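Local coordinates for DNA processing protein DprA (PDB 3UQZ) that binds single-stranded DNA cooperatively, protects it from nucleases and helps load RecA onto it during natural transformation, at residues A[17-20]-A[21-25]; A[7-10]-A[11-15]. All coordinates share one frame; numbering follows the deposited sequence.

Interaction 1 (A[17-20]-A[21-25])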
ATOM      1  N   THR A  17     -17.990  27.074  24.707  1.00 41.75           N
ATOM      2  CA  THR A  17     -17.173  26.143  23.920  1.00 40.55           C
ATOM      3  C   THR A  17     -16.535  26.906  22.767  1.00 44.76           C
ATOM      4  O   THR A  17     -17.015  27.980  22.394  1.00 44.35           O
ATOM      5  CB  THR A  17     -17.997  24.965  23.366  1.00 38.27           C
ATOM      6  OG1 THR A  17     -18.927  25.452  22.405  1.00 35.81           O
ATOM      7  CG2 THR A  17     -18.691  24.165  24.439  1.00 35.39           C
ATOM      8  N   ASN A  18     -15.476  26.330  22.183  1.00 41.40           N
ATOM      9  CA  ASN A  18     -14.776  26.897  21.033  1.00 40.61           C
ATOM     10  C   ASN A  18     -15.739  27.175  19.877  1.00 44.21           C
ATOM     11  O   ASN A  18     -15.659  28.245  19.274  1.00 43.77           O
ATOM     12  CB  ASN A  18     -13.681  25.954  20.591  1.00 41.17           C
ATOM     13  CG  ASN A  18     -12.751  26.579  19.617  1.00 50.98           C
ATOM     14  OD1 ASN A  18     -11.764  27.195  20.010  1.00 40.62           O
ATOM     15  ND2 ASN A  18     -13.054  26.445  18.328  1.00 40.49           N
ATOM     16  N   GLN A  19     -16.654  26.220  19.575  1.00 41.38           N
ATOM     17  CA  GLN A  19     -17.654  26.414  18.521  1.00 41.33           C
ATOM     18  C   GLN A  19     -18.572  27.591  18.858  1.00 45.73           C
ATOM     19  O   GLN A  19     -18.868  28.394  17.969  1.00 46.17           O
ATOM     20  CB  GLN A  19     -18.483  25.145  18.272  1.00 42.59           C
ATOM     21  CG  GLN A  19     -18.171  24.439  16.955  1.00 59.93           C
ATOM     22  CD  GLN A  19     -18.254  25.315  15.720  1.00 81.07           C
ATOM     23  OE1 GLN A  19     -19.094  26.221  15.603  1.00 77.13           O
ATOM     24  NE2 GLN A  19     -17.389  25.041  14.757  1.00 72.58           N
ATOM     25  N   GLN A  20     -18.991  27.713  20.146  1.00 40.99           N
ATOM     26  CA  GLN A  20     -19.849  28.812  20.597  1.00 40.28           C
ATOM     27  C   GLN A  20     -19.170  30.175  20.419  1.00 42.17           C
ATOM     28  O   GLN A  20     -19.821  31.102  19.929  1.00 41.90           O
ATOM     29  CB  GLN A  20     -20.327  28.596  22.041  1.00 41.57           C
ATOM     30  CG  GLN A  20     -21.397  27.514  22.154  1.00 51.18           C
ATOM     31  CD  GLN A  20     -21.653  27.039  23.568  1.00 64.87           C
ATOM     32  OE1 GLN A  20     -20.836  27.208  24.491  1.00 55.24           O
ATOM     33  NE2 GLN A  20     -22.792  26.384  23.749  1.00 56.68           N
ATOM     34  N   ILE A  21     -17.855  30.283  20.756  1.00 36.68           N
ATOM     35  CA  ILE A  21     -17.075  31.524  20.589  1.00 35.93           C
ATOM     36  C   ILE A  21     -16.886  31.845  19.096  1.00 42.96           C
ATOM     37  O   ILE A  21     -16.955  33.012  18.705  1.00 43.31           O
ATOM     38  CB  ILE A  21     -15.757  31.518  21.411  1.00 37.98           C
ATOM     39  CG1 ILE A  21     -16.067  31.379  22.923  1.00 37.04           C
ATOM     40  CG2 ILE A  21     -14.909  32.780  21.131  1.00 37.76           C
ATOM     41  CD1 ILE A  21     -15.093  30.687  23.701  1.00 38.68           C
ATOM     42  N   LEU A  22     -16.709  30.800  18.261  1.00 41.02           N
ATOM     43  CA  LEU A  22     -16.602  30.935  16.813  1.00 41.32           C
ATOM     44  C   LEU A  22     -17.849  31.594  16.220  1.00 45.84           C
ATOM     45  O   LEU A  22     -17.695  32.491  15.398  1.00 46.42           O
ATOM     46  CB  LEU A  22     -16.322  29.580  16.142  1.00 41.80           C
ATOM     47  CG  LEU A  22     -14.878  29.356  15.683  1.00 46.71           C
ATOM     48  CD1 LEU A  22     -14.609  27.886  15.444  1.00 46.24           C
ATOM     49  CD2 LEU A  22     -14.548  30.195  14.436  1.00 49.95           C
ATOM     50  N   LYS A  23     -19.072  31.197  16.669  1.00 42.65           N
ATOM     51  CA  LYS A  23     -20.347  31.804  16.239  1.00 42.69           C
ATOM     52  C   LYS A  23     -20.377  33.289  16.618  1.00 46.20           C
ATOM     53  O   LYS A  23     -20.738  34.117  15.781  1.00 45.74           O
ATOM     54  CB  LYS A  23     -21.560  31.100  16.881  1.00 45.13           C
ATOM     55  CG  LYS A  23     -21.928  29.778  16.242  1.00 61.00           C
ATOM     56  CD  LYS A  23     -23.196  29.212  16.857  1.00 72.06           C
ATOM     57  CE  LYS A  23     -23.425  27.787  16.418  1.00 80.02           C
ATOM     58  NZ  LYS A  23     -22.634  26.805  17.214  1.00 84.74           N
ATOM     59  N   VAL A  24     -19.963  33.617  17.876  1.00 41.69           N
ATOM     60  CA  VAL A  24     -19.931  34.982  18.404  1.00 41.01           C
ATOM     61  C   VAL A  24     -19.009  35.848  17.551  1.00 45.70           C
ATOM     62  O   VAL A  24     -19.421  36.924  17.116  1.00 45.15           O
ATOM     63  CB  VAL A  24     -19.557  35.014  19.913  1.00 45.00           C
ATOM     64  CG1 VAL A  24     -19.322  36.438  20.416  1.00 44.63           C
ATOM     65  CG2 VAL A  24     -20.610  34.311  20.767  1.00 44.87           C
ATOM     66  N   LEU A  25     -17.780  35.363  17.283  1.00 43.49           N
ATOM     67  CA  LEU A  25     -16.791  36.106  16.495  1.00 43.74           C
ATOM     68  C   LEU A  25     -17.183  36.317  15.045  1.00 50.03           C
ATOM     69  O   LEU A  25     -16.839  37.351  14.468  1.00 48.92           O
ATOM     70  CB  LEU A  25     -15.379  35.515  16.623  1.00 43.23           C
ATOM     71  CG  LEU A  25     -14.765  35.514  18.031  1.00 46.63           C
ATOM     72  CD1 LEU A  25     -13.484  34.733  18.048  1.00 45.64           C
ATOM     73  CD2 LEU A  25     -14.530  36.929  18.564  1.00 46.73           C
TER
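Leu22 reaches back over the first turn of its helix toward Asn18 and Gln19. Its CB sits 3.4 Å from Gln19 O and scarcely farther from Asn18 O, distances that follow from the helical backbone, and CG is 3.8 Å from Asn18 O. At the tip, CD1 meets the amide end of Asn18, 3.6 Å from ND2, and more loosely NE2 of Gln19, the chains crossing at a slant. A leucine serves here because it offers aliphatic surface to an Asn18 amide whose polar atoms are already satisfied: OD1 takes the backbone N-H of Val93, and ND2 gives to Ala91 O and Asp90 OD1. The first torsion of Asn18 (chi1 -168°) places CG beside the carbonyl carbon and sends the amide outward from the helix to those partners.

The backbone bonds begin at Thr17, whose O accepts from Ile21 N at 2.9 Å; Leu22, Lys23 and Val24 follow in the same i to i+4 pattern. Ahead of them, Gln20 N donates to Thr17 OG1 at 3.2 Å, and Thr17 N returns a nearly straight bond to Gln20 OE1 (2.9 Å, 173° at the hydrogen). Threonine suits the N-cap with its short hydroxyl, and glutamine supplies an uncharged acceptor. This reciprocal pair is a capping box, opening helix 18-28 of the SAM-like domain.

Interaction 2 (A[7-10]-A[11-15])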
ATOM      1  N   GLU A   7     -10.644  38.642  26.443  1.00 30.95           N
ATOM      2  CA  GLU A   7     -12.081  38.402  26.540  1.00 30.60           C
ATOM      3  C   GLU A   7     -12.450  37.045  25.983  1.00 35.81           C
ATOM      4  O   GLU A   7     -13.275  36.357  26.593  1.00 37.04           O
ATOM      5  CB  GLU A   7     -12.897  39.533  25.911  1.00 31.74           C
ATOM      6  CG  GLU A   7     -12.801  40.850  26.665  1.00 39.39           C
ATOM      7  CD  GLU A   7     -13.469  40.907  28.025  1.00 61.70           C
ATOM      8  OE1 GLU A   7     -14.320  40.037  28.322  1.00 50.32           O
ATOM      9  OE2 GLU A   7     -13.142  41.840  28.793  1.00 61.67           O
ATOM     10  N   ILE A   8     -11.777  36.618  24.886  1.00 31.57           N
ATOM     11  CA  ILE A   8     -11.957  35.290  24.290  1.00 31.42           C
ATOM     12  C   ILE A   8     -11.654  34.230  25.371  1.00 35.00           C
ATOM     13  O   ILE A   8     -12.486  33.353  25.614  1.00 34.52           O
ATOM     14  CB  ILE A   8     -11.099  35.110  23.002  1.00 34.26           C
ATOM     15  CG1 ILE A   8     -11.668  35.957  21.827  1.00 34.78           C
ATOM     16  CG2 ILE A   8     -11.017  33.647  22.618  1.00 32.98           C
ATOM     17  CD1 ILE A   8     -10.730  36.166  20.612  1.00 34.70           C
ATOM     18  N   TYR A   9     -10.507  34.376  26.071  1.00 31.52           N
ATOM     19  CA  TYR A   9     -10.110  33.503  27.179  1.00 31.89           C
ATOM     20  C   TYR A   9     -11.144  33.549  28.298  1.00 37.53           C
ATOM     21  O   TYR A   9     -11.540  32.489  28.794  1.00 37.11           O
ATOM     22  CB  TYR A   9      -8.715  33.884  27.709  1.00 33.58           C
ATOM     23  CG  TYR A   9      -8.143  32.895  28.704  1.00 36.06           C
ATOM     24  CD1 TYR A   9      -8.036  31.542  28.390  1.00 38.01           C
ATOM     25  CD2 TYR A   9      -7.682  33.316  29.952  1.00 36.75           C
ATOM     26  CE1 TYR A   9      -7.513  30.627  29.304  1.00 38.17           C
ATOM     27  CE2 TYR A   9      -7.148  32.409  30.869  1.00 37.51           C
ATOM     28  CZ  TYR A   9      -7.067  31.066  30.538  1.00 42.89           C
ATOM     29  OH  TYR A   9      -6.544  30.164  31.430  1.00 40.89           O
ATOM     30  N   LYS A  10     -11.613  34.774  28.666  1.00 35.22           N
ATOM     31  CA  LYS A  10     -12.638  34.982  29.695  1.00 35.57           C
ATOM     32  C   LYS A  10     -13.970  34.281  29.335  1.00 39.99           C
ATOM     33  O   LYS A  10     -14.626  33.749  30.234  1.00 39.20           O
ATOM     34  CB  LYS A  10     -12.829  36.475  29.994  1.00 37.69           C
ATOM     35  CG  LYS A  10     -13.528  36.754  31.317  1.00 40.03           C
ATOM     36  CD  LYS A  10     -13.608  38.238  31.608  1.00 46.88           C
ATOM     37  CE  LYS A  10     -14.477  38.518  32.810  1.00 49.83           C
ATOM     38  NZ  LYS A  10     -14.679  39.970  33.000  1.00 55.49           N
ATOM     39  N   LEU A  11     -14.335  34.234  28.027  1.00 36.95           N
ATOM     40  CA  LEU A  11     -15.545  33.542  27.541  1.00 36.40           C
ATOM     41  C   LEU A  11     -15.413  32.021  27.684  1.00 40.21           C
ATOM     42  O   LEU A  11     -16.378  31.358  28.052  1.00 40.11           O
ATOM     43  CB  LEU A  11     -15.889  33.927  26.086  1.00 36.27           C
ATOM     44  CG  LEU A  11     -16.314  35.381  25.815  1.00 40.55           C
ATOM     45  CD1 LEU A  11     -16.474  35.624  24.342  1.00 40.08           C
ATOM     46  CD2 LEU A  11     -17.612  35.722  26.503  1.00 43.64           C
ATOM     47  N   LYS A  12     -14.210  31.475  27.421  1.00 37.16           N
ATOM     48  CA  LYS A  12     -13.893  30.051  27.583  1.00 36.84           C
ATOM     49  C   LYS A  12     -14.012  29.684  29.072  1.00 42.69           C
ATOM     50  O   LYS A  12     -14.598  28.657  29.406  1.00 42.90           O
ATOM     51  CB  LYS A  12     -12.471  29.738  27.072  1.00 38.16           C
ATOM     52  CG  LYS A  12     -12.442  29.192  25.651  1.00 41.97           C
ATOM     53  CD  LYS A  12     -11.053  28.841  25.150  1.00 49.99           C
ATOM     54  CE  LYS A  12     -11.150  27.829  24.033  1.00 56.51           C
ATOM     55  NZ  LYS A  12      -9.931  27.809  23.201  1.00 63.15           N
ATOM     56  N   LYS A  13     -13.517  30.568  29.961  1.00 39.76           N
ATOM     57  CA  LYS A  13     -13.571  30.421  31.418  1.00 39.68           C
ATOM     58  C   LYS A  13     -14.986  30.570  31.997  1.00 44.24           C
ATOM     59  O   LYS A  13     -15.238  30.111  33.112  1.00 44.53           O
ATOM     60  CB  LYS A  13     -12.605  31.408  32.092  1.00 42.04           C
ATOM     61  CG  LYS A  13     -11.150  31.002  31.948  1.00 53.95           C
ATOM     62  CD  LYS A  13     -10.701  30.146  33.122  1.00 58.75           C
ATOM     63  CE  LYS A  13      -9.497  29.325  32.776  1.00 72.30           C
ATOM     64  NZ  LYS A  13      -9.092  28.463  33.913  1.00 82.07           N
ATOM     65  N   SER A  14     -15.903  31.203  31.245  1.00 40.37           N
ATOM     66  CA  SER A  14     -17.287  31.411  31.663  1.00 39.87           C
ATOM     67  C   SER A  14     -18.167  30.232  31.249  1.00 45.27           C
ATOM     68  O   SER A  14     -19.337  30.179  31.629  1.00 45.49           O
ATOM     69  CB  SER A  14     -17.827  32.714  31.088  1.00 42.59           C
ATOM     70  OG  SER A  14     -17.004  33.817  31.431  1.00 48.66           O
ATOM     71  N   GLY A  15     -17.599  29.305  30.473  1.00 41.77           N
ATOM     72  CA  GLY A  15     -18.274  28.090  30.041  1.00 41.35           C
ATOM     73  C   GLY A  15     -18.611  27.975  28.571  1.00 46.93           C
ATOM     74  O   GLY A  15     -19.287  27.020  28.179  1.00 48.74           O
TER
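Leu11 gives its N-H to Glu7 O in a 2.8 Å bond and to Ile8 O in a weak one, and its CG lies near the Glu7 oxygen. Its hydrocarbon suits the buried side, where Phe52 and Ile21 lie. Lys12 N continues the helix by binding Ile8 O, and its extended chain then leads away from the 7-10 segment.

Lys13 N binds Tyr9 O at 3.0 Å. Its side chain runs alongside Tyr9 in the same direction: CG stands 4.3 Å above the centre of one ring face, and a bend at chi2 (-91°) carries the chain along until CE is 3.4 Å from Tyr9 OH. Both tips go to Glu67 OE2, the phenol by a hydrogen bond and the ammonium by a salt bridge. Ser14 OG donates to Lys10 O at 2.7 Å, a small hydroxyl supplying a side-chain bond in the last turn before Gly15. Gly15, with positive phi (111°), completes a Schellman motif; at its backbone angles a CB would be jammed against the preceding carbonyl O, which favours glycine.

A buried tyrosine and a partly exposed lysine share one carboxylate, and the charges of Lys13 and Lys10 are probably neutralised by Glu67 and Asp61 respectively.

In the fold
The two contacts belong to consecutive helices of the SAM-like domain, their centres about 10 Å apart. Interaction 2 spans most of helix 5-13, is mostly buried and is packed by helices 18-28, 49-58 and 61-69; interaction 1 starts helix 18-28 and is more exposed, with Ile21 and Leu25 on its inward face. The helices meet where Ile21 CD1 lies 3.6 Å from Lys12 CG and where Leu25 packs on Ile8. Chemistry follows place: the more buried contact pairs lysines with acids, whereas 17-20 uses neutral amides, those of Asn18 binding the loop around Ala91 and Val93. Between them, a Schellman end and a capping box flank one short turn.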